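Local coordinates for protein GDSL-like Lipase (Parabacteroides distasonis, PDB 3P94) that is a GDSL-like serine hydrolase of the SGNH family with a flavodoxin-like fold, and probably acts on lipid esters, perhaps as a lysophospholipase, at residues A[5-10]-A[62-67]; A[19-24]-A[72-77]; A[116-121]-A[155-160]. All blocks are in the same frame, centred on the assembly; numbering follows the deposited sequence.

Interaction 1. Residues A[5-10]-A[62-67]; sequences DWAQFG and MLVRFR
V64, on the outward face of helix 59-71, is met by three apolar side chains of the N-terminal loop. W6 brings the benzo corner of its indole, with CZ3 lying 3.7 Å from V64 CG2; the valine methyl sits at the rim of the ring, near its plane, and the two side chains cross at about a right angle. The other methyl, CG1, is shared. A7 CB touches it at 3.7 Å, and F9 CZ approaches it as closely from another direction. With CG1 anti to the backbone N (chi1 168°), the valine turns one branch to A7 and F9 and the other to the tryptophan. F9 also reaches the helix backbone, its CZ lying 3.5 Å from V64 O and its CE1 4.0 Å from R65 CA. No hydrogen bond joins the two segments. Segment 5-10 is an N-terminal loop laid against helix 59-71, which follows strand 49-53 in the flavodoxin-like fold; R65 and M62 of that helix reach M28 of strand 23-29. R65 lays its CD against the carbonyl oxygen of A7, 3.4 Å from A7 O. The guanidinium is held by D69 in a salt bridge, by R52 O and by Q57, whose amide also binds A7 O and Q8 OE1; Q57 therefore ties arginine and loop together. The loop's own shape is set by a type I turn from D5 to Q8 and by the D5 carboxylate. D5 OD1 accepts F9 N at 3.1 Å, while OD2 uses its syn lone pair for G10 N at 2.8 Å, with an N-H...O angle of 161°. W6 NE1, on the pyrrole side of the indole, is hydrogen-bonded to N91 OD1.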
loop_
_atom_site.group_PDB
_atom_site.type_symbol
_atom_site.label_atom_id
_atom_site.label_comp_id
_atom_site.label_asym_id
_atom_site.label_seq_id
_atom_site.Cartn_x
_atom_site.Cartn_y
_atom_site.Cartn_z
ATOM N N ASP A 5 12.931 10.316 -13.504
ATOM C CA ASP A 5 13.131 9.260 -12.515
ATOM C C ASP A 5 11.824 8.438 -12.390
ATOM O O ASP A 5 10.967 8.747 -11.565
ATOM C CB ASP A 5 13.554 9.940 -11.195
ATOM C CG ASP A 5 13.796 9.051 -10.001
ATOM O OD1 ASP A 5 13.779 7.803 -10.166
ATOM O OD2 ASP A 5 13.980 9.593 -8.892
ATOM N N TRP A 6 11.667 7.420 -13.252
ATOM C CA TRP A 6 10.464 6.588 -13.356
ATOM C C TRP A 6 10.020 5.978 -12.011
ATOM O O TRP A 6 8.852 6.098 -11.645
ATOM C CB TRP A 6 10.646 5.489 -14.427
ATOM C CG TRP A 6 9.507 4.522 -14.508
ATOM C CD1 TRP A 6 8.324 4.683 -15.170
ATOM C CD2 TRP A 6 9.427 3.258 -13.841
ATOM N NE1 TRP A 6 7.499 3.603 -14.937
ATOM C CE2 TRP A 6 8.156 2.710 -14.128
ATOM C CE3 TRP A 6 10.307 2.543 -13.012
ATOM C CZ2 TRP A 6 7.761 1.456 -13.651
ATOM C CZ3 TRP A 6 9.913 1.304 -12.529
ATOM C CH2 TRP A 6 8.649 0.777 -12.840
ATOM N N ALA A 7 10.941 5.346 -11.275
ATOM C CA ALA A 7 10.625 4.686 -10.006
ATOM C C ALA A 7 10.571 5.676 -8.829
ATOM O O ALA A 7 10.183 5.297 -7.725
ATOM C CB ALA A 7 11.667 3.620 -9.733
ATOM N N GLN A 8 10.943 6.942 -9.087
ATOM C CA GLN A 8 10.973 8.056 -8.113
ATOM C C GLN A 8 11.872 7.706 -6.904
ATOM O O GLN A 8 11.468 7.840 -5.750
ATOM C CB GLN A 8 9.560 8.466 -7.678
ATOM C CG GLN A 8 8.805 9.126 -8.816
ATOM C CD GLN A 8 7.332 9.228 -8.545
ATOM O OE1 GLN A 8 6.554 8.283 -8.754
ATOM N NE2 GLN A 8 6.903 10.414 -8.162
ATOM N N PHE A 9 13.111 7.271 -7.199
ATOM C CA PHE A 9 14.134 6.967 -6.183
ATOM C C PHE A 9 14.545 8.259 -5.450
ATOM O O PHE A 9 14.936 8.214 -4.282
ATOM C CB PHE A 9 15.375 6.342 -6.847
ATOM C CG PHE A 9 15.294 4.881 -7.225
ATOM C CD1 PHE A 9 15.412 3.895 -6.261
ATOM C CD2 PHE A 9 15.207 4.491 -8.558
ATOM C CE1 PHE A 9 15.421 2.542 -6.618
ATOM C CE2 PHE A 9 15.203 3.135 -8.916
ATOM C CZ PHE A 9 15.304 2.170 -7.943
ATOM N N GLY A 10 14.447 9.383 -6.161
ATOM C CA GLY A 10 14.769 10.718 -5.664
ATOM C C GLY A 10 13.839 11.251 -4.591
ATOM O O GLY A 10 14.229 12.141 -3.840
HETATM N N MSE A 62 6.933 0.315 -7.379
HETATM C CA MSE A 62 7.150 -0.131 -6.020
HETATM C C MSE A 62 8.115 -1.309 -5.948
HETATM O O MSE A 62 9.009 -1.298 -5.088
HETATM C CB MSE A 62 5.808 -0.469 -5.380
HETATM C CG MSE A 62 5.047 0.757 -4.980
HETATM SE SE MSE A 62 3.483 0.182 -4.025
HETATM C CE MSE A 62 2.206 1.361 -4.979
ATOM N N LEU A 63 7.977 -2.298 -6.851
ATOM C CA LEU A 63 8.890 -3.451 -6.889
ATOM C C LEU A 63 10.337 -2.974 -7.173
ATOM O O LEU A 63 11.282 -3.475 -6.559
ATOM C CB LEU A 63 8.432 -4.486 -7.946
ATOM C CG LEU A 63 9.356 -5.698 -8.189
ATOM C CD1 LEU A 63 9.601 -6.502 -6.896
ATOM C CD2 LEU A 63 8.797 -6.608 -9.265
ATOM N N VAL A 64 10.498 -1.982 -8.061
ATOM C CA VAL A 64 11.812 -1.427 -8.413
ATOM C C VAL A 64 12.366 -0.549 -7.243
ATOM O O VAL A 64 13.545 -0.646 -6.911
ATOM C CB VAL A 64 11.746 -0.664 -9.761
ATOM C CG1 VAL A 64 13.004 0.174 -10.007
ATOM C CG2 VAL A 64 11.534 -1.647 -10.910
ATOM N N ARG A 65 11.512 0.253 -6.608
ATOM C CA ARG A 65 11.858 1.136 -5.480
ATOM C C ARG A 65 12.076 0.360 -4.155
ATOM O O ARG A 65 12.686 0.889 -3.221
ATOM C CB ARG A 65 10.699 2.140 -5.306
ATOM C CG ARG A 65 10.967 3.249 -4.333
ATOM C CD ARG A 65 10.003 4.385 -4.494
ATOM N NE ARG A 65 8.583 4.045 -4.296
ATOM C CZ ARG A 65 7.945 4.076 -3.128
ATOM N NH1 ARG A 65 8.614 4.290 -2.003
ATOM N NH2 ARG A 65 6.638 3.877 -3.076
ATOM N N PHE A 66 11.552 -0.883 -4.074
ATOM C CA PHE A 66 11.555 -1.757 -2.898
ATOM C C PHE A 66 12.915 -1.904 -2.226
ATOM O O PHE A 66 12.981 -1.897 -1.000
ATOM C CB PHE A 66 11.017 -3.156 -3.262
ATOM C CG PHE A 66 10.387 -3.897 -2.108
ATOM C CD1 PHE A 66 9.112 -3.556 -1.653
ATOM C CD2 PHE A 66 11.050 -4.949 -1.493
ATOM C CE1 PHE A 66 8.527 -4.238 -0.584
ATOM C CE2 PHE A 66 10.459 -5.635 -0.426
ATOM C CZ PHE A 66 9.202 -5.276 0.017
ATOM N N ARG A 67 13.992 -2.063 -3.011
ATOM C CA ARG A 67 15.336 -2.242 -2.454
ATOM C C ARG A 67 15.797 -0.992 -1.641
ATOM O O ARG A 67 16.273 -1.153 -0.525
ATOM C CB ARG A 67 16.333 -2.594 -3.566
ATOM C CG ARG A 67 17.776 -2.768 -3.099
ATOM C CD ARG A 67 18.570 -3.690 -4.020
ATOM N NE ARG A 67 17.918 -4.991 -4.168
ATOM C CZ ARG A 67 18.004 -5.987 -3.289
ATOM N NH1 ARG A 67 18.773 -5.870 -2.215
ATOM N NH2 ARG A 67 17.327 -7.113 -3.487
#

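Interaction 2. Residues A[19-24]-A[72-77]; sequences VKVPSN and NLKPKA
S23 grips the carbonyl oxygen of L73 with two donors: S23 OG reaches L73 O at 2.9 Å, from above the carbonyl plane, and S23 N at 3.3 Å, a long, bent bond that S23 N shares with K74 O. The hydroxyl reaches L73 because OG lies between the backbone N and the carbonyl carbon (chi1 58°). An alanine here would probably leave L73 O with the longer S23 N bond alone from this residue and open a small gap beside P75, whose CB lies 3.3 Å from OG. Farther on, the backbone oxygen of N24 likewise takes two donors, K76 N at 2.8 Å and A77 N at 3.3 Å. These bonds bring together the starts of strands 23-29 and 75-81, parallel neighbours in the central sheet, just where the chain leaves helix 59-71 through K74 with its positive phi. The apolar packing involves V19, V21 and L73. L73 CD2 meets V19 CG1 at 4.0 Å, the two side chains crossing at about a right angle, and L73 also rests on V50 and R52 of strand 49-53. V21 CG1 touches K74 CD at 3.8 Å, crossing the extended lysine chain at about a right angle.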
loop_
_atom_site.group_PDB
_atom_site.type_symbol
_atom_site.label_atom_id
_atom_site.label_comp_id
_atom_site.label_asym_id
_atom_site.label_seq_id
_atom_site.Cartn_x
_atom_site.Cartn_y
_atom_site.Cartn_z
ATOM N N VAL A 19 17.353 7.771 8.516
ATOM C CA VAL A 19 16.529 6.746 9.145
ATOM C C VAL A 19 17.470 5.856 9.973
ATOM O O VAL A 19 18.528 5.465 9.469
ATOM C CB VAL A 19 15.722 5.927 8.089
ATOM C CG1 VAL A 19 15.130 4.655 8.695
ATOM C CG2 VAL A 19 14.622 6.779 7.460
ATOM N N LYS A 20 17.106 5.560 11.237
ATOM C CA LYS A 20 17.911 4.659 12.069
ATOM C C LYS A 20 17.717 3.237 11.528
ATOM O O LYS A 20 16.579 2.786 11.369
ATOM C CB LYS A 20 17.535 4.770 13.561
ATOM C CG LYS A 20 18.347 3.848 14.481
ATOM N N VAL A 21 18.830 2.567 11.181
ATOM C CA VAL A 21 18.810 1.220 10.608
ATOM C C VAL A 21 19.546 0.241 11.565
ATOM O O VAL A 21 20.656 0.557 11.986
ATOM C CB VAL A 21 19.400 1.216 9.170
ATOM C CG1 VAL A 21 19.600 -0.197 8.627
ATOM C CG2 VAL A 21 18.546 2.052 8.214
ATOM N N PRO A 22 18.961 -0.928 11.938
ATOM C CA PRO A 22 17.646 -1.470 11.527
ATOM C C PRO A 22 16.470 -0.637 12.047
ATOM O O PRO A 22 16.537 -0.057 13.135
ATOM C CB PRO A 22 17.648 -2.887 12.115
ATOM C CG PRO A 22 18.597 -2.829 13.257
ATOM C CD PRO A 22 19.666 -1.868 12.831
ATOM N N SER A 23 15.418 -0.550 11.227
ATOM C CA SER A 23 14.204 0.214 11.516
ATOM C C SER A 23 13.099 -0.704 12.035
ATOM O O SER A 23 13.314 -1.910 12.180
ATOM C CB SER A 23 13.749 0.980 10.276
ATOM O OG SER A 23 13.507 0.115 9.177
ATOM N N ASN A 24 11.919 -0.134 12.333
ATOM C CA ASN A 24 10.806 -0.874 12.907
ATOM C C ASN A 24 9.859 -1.390 11.807
ATOM O O ASN A 24 9.956 -2.556 11.412
ATOM C CB ASN A 24 10.081 -0.004 13.937
ATOM C CG ASN A 24 8.886 -0.640 14.597
ATOM O OD1 ASN A 24 8.848 -1.832 14.868
ATOM N ND2 ASN A 24 7.881 0.155 14.880
ATOM N N ASN A 72 16.925 -1.816 2.120
ATOM C CA ASN A 72 18.079 -1.087 2.656
ATOM C C ASN A 72 17.816 -0.433 4.025
ATOM O O ASN A 72 18.787 -0.102 4.718
ATOM C CB ASN A 72 18.590 -0.069 1.654
ATOM C CG ASN A 72 19.248 -0.710 0.436
ATOM O OD1 ASN A 72 19.523 -1.916 0.393
ATOM N ND2 ASN A 72 19.498 0.085 -0.597
ATOM N N LEU A 73 16.538 -0.320 4.444
ATOM C CA LEU A 73 16.207 0.240 5.760
ATOM C C LEU A 73 16.171 -0.859 6.836
ATOM O O LEU A 73 16.023 -0.550 8.013
ATOM C CB LEU A 73 14.875 1.022 5.722
ATOM C CG LEU A 73 14.828 2.257 4.792
ATOM C CD1 LEU A 73 13.519 2.977 4.938
ATOM C CD2 LEU A 73 15.973 3.241 5.067
ATOM N N LYS A 74 16.335 -2.138 6.429
ATOM C CA LYS A 74 16.328 -3.330 7.293
ATOM C C LYS A 74 15.187 -3.286 8.366
ATOM O O LYS A 74 15.475 -3.358 9.561
ATOM C CB LYS A 74 17.714 -3.511 7.964
ATOM C CG LYS A 74 18.837 -3.805 6.968
ATOM C CD LYS A 74 20.195 -3.821 7.654
ATOM C CE LYS A 74 21.279 -4.375 6.767
ATOM N NZ LYS A 74 22.548 -4.547 7.526
ATOM N N PRO A 75 13.895 -3.140 7.986
ATOM C CA PRO A 75 12.842 -3.107 9.014
ATOM C C PRO A 75 12.471 -4.495 9.516
ATOM O O PRO A 75 12.781 -5.484 8.871
ATOM C CB PRO A 75 11.662 -2.478 8.269
ATOM C CG PRO A 75 11.828 -2.961 6.872
ATOM C CD PRO A 75 13.314 -3.029 6.632
ATOM N N LYS A 76 11.757 -4.555 10.645
ATOM C CA LYS A 76 11.222 -5.803 11.193
ATOM C C LYS A 76 10.096 -6.281 10.276
ATOM O O LYS A 76 9.970 -7.478 10.002
ATOM C CB LYS A 76 10.691 -5.590 12.622
ATOM C CG LYS A 76 11.768 -5.302 13.664
ATOM C CD LYS A 76 11.152 -5.146 15.046
ATOM C CE LYS A 76 12.209 -4.973 16.101
ATOM N NZ LYS A 76 11.654 -5.166 17.457
ATOM N N ALA A 77 9.297 -5.323 9.771
ATOM C CA ALA A 77 8.171 -5.610 8.881
ATOM C C ALA A 77 7.936 -4.509 7.858
ATOM O O ALA A 77 8.397 -3.386 8.031
ATOM C CB ALA A 77 6.905 -5.820 9.703
#

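Interaction 3. Residues A[116-121]-A[155-160]; sequences KVIFCS and GLTYVD
Strands 116-120 and 157-159 run parallel, their short axes approaching to 4.7 Å at 28°, and F119 faces Y158 and C120 faces V159 across a ladder of bonds: F119 N to T157 O, V159 N to F119 O and S121 N to V159 O, the last almost straight at 173°. Before the ladder begins, a water bridges the wider gap, donating to V117 O and accepting from T157 N. On one face I118 CG2 presses unusually tightly against V159 CG2 at 3.5 Å, and C120 SG lies 3.9 Å from V159 CB; A198 and I194 of helix 185-202 pack on V159 there. The strands are joined by helix 137-153 in a beta-alpha-beta crossover, and 157-159 is an outermost strand of the parallel sheet. The other face is turned to helices 96-112 and 137-153: there L156 CD1 meets F119 CE2 at 3.9 Å, at the ring edge near its plane. Y158 OH lies 3.1 Å from S121 CB, the phenol coming obliquely past S121. S121 OG binds H162 N and only weakly V159 O. D160, at the N-cap of helix 161-165, caps a backbone N with its side chain, and its OD2 is hydrogen-bonded to S163 OG.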
loop_
_atom_site.group_PDB
_atom_site.type_symbol
_atom_site.label_atom_id
_atom_site.label_comp_id
_atom_site.label_asym_id
_atom_site.label_seq_id
_atom_site.Cartn_x
_atom_site.Cartn_y
_atom_site.Cartn_z
ATOM N N LYS A 116 9.267 -9.253 7.678
ATOM C CA LYS A 116 7.903 -9.793 7.752
ATOM C C LYS A 116 6.979 -8.964 6.858
ATOM O O LYS A 116 7.012 -7.735 6.930
ATOM C CB LYS A 116 7.379 -9.795 9.202
ATOM C CG LYS A 116 8.070 -10.803 10.102
ATOM C CD LYS A 116 7.403 -10.862 11.463
ATOM C CE LYS A 116 8.117 -11.821 12.381
ATOM N NZ LYS A 116 8.199 -11.276 13.758
ATOM N N VAL A 117 6.170 -9.618 6.017
ATOM C CA VAL A 117 5.250 -8.887 5.136
ATOM C C VAL A 117 3.848 -8.841 5.738
ATOM O O VAL A 117 3.256 -9.877 6.055
ATOM C CB VAL A 117 5.201 -9.458 3.696
ATOM C CG1 VAL A 117 4.164 -8.725 2.842
ATOM C CG2 VAL A 117 6.573 -9.384 3.040
ATOM N N ILE A 118 3.302 -7.625 5.813
ATOM C CA ILE A 118 1.932 -7.375 6.225
ATOM C C ILE A 118 1.218 -6.835 4.986
ATOM O O ILE A 118 1.492 -5.720 4.554
ATOM C CB ILE A 118 1.844 -6.433 7.455
ATOM C CG1 ILE A 118 2.449 -7.113 8.711
ATOM C CG2 ILE A 118 0.396 -6.011 7.699
ATOM C CD1 ILE A 118 2.831 -6.157 9.842
ATOM N N PHE A 119 0.355 -7.657 4.378
ATOM C CA PHE A 119 -0.390 -7.256 3.192
ATOM C C PHE A 119 -1.701 -6.601 3.578
ATOM O O PHE A 119 -2.390 -7.087 4.478
ATOM C CB PHE A 119 -0.671 -8.468 2.279
ATOM C CG PHE A 119 0.385 -8.749 1.236
ATOM C CD1 PHE A 119 0.704 -7.800 0.273
ATOM C CD2 PHE A 119 1.014 -9.987 1.177
ATOM C CE1 PHE A 119 1.687 -8.062 -0.692
ATOM C CE2 PHE A 119 1.986 -10.251 0.202
ATOM C CZ PHE A 119 2.316 -9.287 -0.722
ATOM N N CYS A 120 -2.056 -5.506 2.879
ATOM C CA CYS A 120 -3.313 -4.794 3.090
ATOM C C CYS A 120 -4.235 -5.003 1.918
ATOM O O CYS A 120 -3.802 -4.926 0.769
ATOM C CB CYS A 120 -3.070 -3.303 3.309
ATOM S SG CYS A 120 -2.012 -2.921 4.724
ATOM N N SER A 121 -5.531 -5.157 2.213
ATOM C CA SER A 121 -6.578 -5.220 1.203
ATOM C C SER A 121 -6.587 -3.916 0.451
ATOM O O SER A 121 -6.532 -2.860 1.089
ATOM C CB SER A 121 -7.936 -5.401 1.879
ATOM O OG SER A 121 -8.271 -4.239 2.624
ATOM N N GLY A 155 1.642 -17.802 5.604
ATOM C CA GLY A 155 1.730 -17.346 6.989
ATOM C C GLY A 155 1.972 -15.856 7.159
ATOM O O GLY A 155 2.648 -15.440 8.102
ATOM N N LEU A 156 1.436 -15.046 6.235
ATOM C CA LEU A 156 1.556 -13.589 6.275
ATOM C C LEU A 156 0.269 -12.983 6.826
ATOM O O LEU A 156 -0.809 -13.547 6.631
ATOM C CB LEU A 156 1.876 -13.006 4.879
ATOM C CG LEU A 156 3.020 -13.643 4.067
ATOM C CD1 LEU A 156 3.110 -13.013 2.688
ATOM C CD2 LEU A 156 4.366 -13.539 4.794
ATOM N N THR A 157 0.378 -11.850 7.521
ATOM C CA THR A 157 -0.774 -11.146 8.087
ATOM C C THR A 157 -1.522 -10.403 6.959
ATOM O O THR A 157 -0.880 -9.755 6.124
ATOM C CB THR A 157 -0.297 -10.174 9.193
ATOM O OG1 THR A 157 0.316 -10.929 10.235
ATOM C CG2 THR A 157 -1.432 -9.323 9.770
ATOM N N TYR A 158 -2.870 -10.505 6.940
ATOM C CA TYR A 158 -3.709 -9.796 5.970
ATOM C C TYR A 158 -4.540 -8.746 6.718
ATOM O O TYR A 158 -5.217 -9.075 7.692
ATOM C CB TYR A 158 -4.601 -10.772 5.179
ATOM C CG TYR A 158 -5.501 -10.113 4.149
ATOM C CD1 TYR A 158 -4.991 -9.670 2.929
ATOM C CD2 TYR A 158 -6.874 -9.987 4.368
ATOM C CE1 TYR A 158 -5.819 -9.082 1.970
ATOM C CE2 TYR A 158 -7.713 -9.417 3.412
ATOM C CZ TYR A 158 -7.182 -8.970 2.213
ATOM O OH TYR A 158 -8.014 -8.429 1.265
ATOM N N VAL A 159 -4.439 -7.484 6.295
ATOM C CA VAL A 159 -5.143 -6.354 6.904
ATOM C C VAL A 159 -6.367 -6.066 6.042
ATOM O O VAL A 159 -6.228 -5.581 4.912
ATOM C CB VAL A 159 -4.200 -5.123 7.057
ATOM C CG1 VAL A 159 -4.946 -3.895 7.548
ATOM C CG2 VAL A 159 -3.040 -5.435 7.988
ATOM N N ASP A 160 -7.563 -6.378 6.567
ATOM C CA ASP A 160 -8.790 -6.201 5.806
ATOM C C ASP A 160 -9.443 -4.823 6.031
ATOM O O ASP A 160 -10.488 -4.690 6.697
ATOM C CB ASP A 160 -9.781 -7.338 6.086
ATOM C CG ASP A 160 -10.925 -7.457 5.087
ATOM O OD1 ASP A 160 -10.965 -6.659 4.121
ATOM O OD2 ASP A 160 -11.758 -8.361 5.252
HETATM O O HOH W 1 2.968 -11.070 8.490
#

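Overall arrangement
Interaction 3 is the buried contact of the set, made within the sheet with helices packed on its two faces; interactions 1 and 2 are partly buried and lie nearer the surface. Their chemistry follows: side-chain packing without a cross-segment hydrogen bond in interaction 1, backbone and hydroxyl bonds at strand beginnings in interaction 2, a parallel ladder extended by a water, with apolar faces, in interaction 3. Interactions 1 and 2 follow each other along the chain, helix 59-71 leading into strand 75-81, with R67 O probably hydrogen-bonded to N72 N. Interactions 2 and 3 meet in the sheet, where K76 O and K116 N lie 3.0 Å apart. Interactions 1 and 3 do not touch.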